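Local coordinates for benzoylformate Decarboxylase (Polynucleobacter necessarius, PDB 4K9Q), which catalyses the thiamine diphosphate- and magnesium-dependent decarboxylation of benzoylformate to benzaldehyde and carbon dioxide, at the interface of chains A and B. Sequence-based numbering; all coordinates share one arbitrary frame. Chains: chain A/B, Benzoylformate Decarboxylase.

The interface of chains A and B. Residues chain A 99, 103, 108-109; chain B 277-279.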
loop_
_atom_site.group_PDB
_atom_site.type_symbol
_atom_site.label_atom_id
_atom_site.label_comp_id
_atom_site.label_asym_id
_atom_site.label_seq_id
_atom_site.Cartn_x
_atom_site.Cartn_y
_atom_site.Cartn_z
ATOM N N GLN A 99 0.598 20.534 -0.357
ATOM C CA GLN A 99 0.312 21.639 0.556
ATOM C C GLN A 99 1.548 21.977 1.384
ATOM O O GLN A 99 2.436 21.146 1.560
ATOM C CB GLN A 99 -0.890 21.325 1.457
ATOM C CG GLN A 99 -2.207 21.933 0.956
ATOM C CD GLN A 99 -2.275 23.453 1.166
ATOM O OE1 GLN A 99 -1.256 24.119 1.388
ATOM N NE2 GLN A 99 -3.483 24.004 1.092
ATOM N N MET A 103 1.042 23.514 7.134
ATOM C CA MET A 103 -0.324 23.040 7.404
ATOM C C MET A 103 -0.536 21.535 7.197
ATOM O O MET A 103 -1.577 20.990 7.588
ATOM C CB MET A 103 -1.340 23.803 6.535
ATOM C CG MET A 103 -1.442 25.293 6.833
ATOM S SD MET A 103 -2.901 26.079 6.114
ATOM C CE MET A 103 -2.437 26.225 4.377
ATOM N N PRO A 108 -5.318 20.462 5.111
ATOM C CA PRO A 108 -6.214 21.470 4.541
ATOM C C PRO A 108 -6.599 21.090 3.110
ATOM O O PRO A 108 -6.170 20.037 2.605
ATOM C CB PRO A 108 -5.343 22.732 4.532
ATOM C CG PRO A 108 -3.962 22.197 4.316
ATOM C CD PRO A 108 -3.920 20.919 5.139
ATOM N N LEU A 109 -7.393 21.942 2.465
ATOM C CA LEU A 109 -7.812 21.709 1.091
ATOM C C LEU A 109 -6.615 21.414 0.203
ATOM O O LEU A 109 -5.559 22.035 0.341
ATOM C CB LEU A 109 -8.556 22.929 0.551
ATOM C CG LEU A 109 -9.257 22.722 -0.785
ATOM C CD1 LEU A 109 -10.488 21.865 -0.600
ATOM C CD2 LEU A 109 -9.598 24.077 -1.399
ATOM N N TYR B 277 -8.742 24.928 5.318
ATOM C CA TYR B 277 -7.932 26.051 4.858
ATOM C C TYR B 277 -7.404 25.807 3.450
ATOM O O TYR B 277 -7.373 24.677 2.971
ATOM C CB TYR B 277 -6.742 26.247 5.785
ATOM C CG TYR B 277 -7.064 26.591 7.222
ATOM C CD1 TYR B 277 -7.758 27.749 7.547
ATOM C CD2 TYR B 277 -6.607 25.781 8.265
ATOM C CE1 TYR B 277 -8.014 28.075 8.878
ATOM C CE2 TYR B 277 -6.858 26.105 9.594
ATOM C CZ TYR B 277 -7.556 27.254 9.890
ATOM O OH TYR B 277 -7.796 27.586 11.207
ATOM N N TYR B 278 -6.962 26.870 2.791
ATOM C CA TYR B 278 -6.391 26.718 1.457
ATOM C C TYR B 278 -5.089 27.520 1.322
ATOM O O TYR B 278 -4.004 26.937 1.359
ATOM C CB TYR B 278 -7.425 27.072 0.377
ATOM C CG TYR B 278 -6.933 26.900 -1.044
ATOM C CD1 TYR B 278 -5.843 26.081 -1.332
ATOM C CD2 TYR B 278 -7.558 27.556 -2.090
ATOM C CE1 TYR B 278 -5.387 25.930 -2.635
ATOM C CE2 TYR B 278 -7.119 27.405 -3.397
ATOM C CZ TYR B 278 -6.031 26.593 -3.660
ATOM O OH TYR B 278 -5.589 26.444 -4.962
ATOM N N PRO B 279 -5.179 28.856 1.204
ATOM C CA PRO B 279 -3.945 29.644 1.175
ATOM C C PRO B 279 -3.280 29.647 2.539
ATOM O O PRO B 279 -3.963 29.506 3.557
ATOM C CB PRO B 279 -4.446 31.055 0.854
ATOM C CG PRO B 279 -5.811 31.091 1.437
ATOM C CD PRO B 279 -6.377 29.715 1.202
HETATM O O HOH W 1 -1.480 26.816 0.523
#
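Separate loop segments of chain A meet the 277-279 loop of chain B where A:Gln99 and A:Leu109 grip the backbone of B:Tyr277 and B:Tyr278, in a small patch of the two-fold subunit interface of this thiamine diphosphate enzyme. A glutamine suits its place because its carboxamide offers two N-H groups on one nitrogen. NE2 of A:Gln99 gives one to the carbonyl O of B:Tyr278 at 3.0 Å, nearly straight and on a lone pair, and the other to the carbonyl O of A:Leu109 in its own chain. Both acceptors lie almost in the amide plane, which fixes the flip of the amide. The backbone N of A:Leu109 adds a bent hydrogen bond to the O of B:Tyr277 (2.8 Å, 139° at H).

The drier, more closely packed part sets A:Leu109, A:Pro108 and A:Met103 against the two tyrosines. The forked end of A:Leu109 suits a flat aromatic face: chi1 (-170°) and chi2 together bring CD2 over the B:Tyr278 ring, toward its rim, 3.9 Å from CG of B:Tyr278. A:Gln99 NE2 lies in plane at that ring's edge. The compact ring of A:Pro108, which has no N-H to satisfy, sets its CB 4.0 Å from CB of B:Tyr277. The unbranched thioether of A:Met103, bent at chi3 (-76°), crosses that tyrosine side chain at about a right angle, SD 3.9 Å from CB of B:Tyr277 and CE near B:Tyr278 O.

A looser, water-mediated part supplements the direct amide bond: one water lies 2.8 Å from OE1 of A:Gln99 and 2.7 Å from the B:Tyr278 O that NE2 already holds.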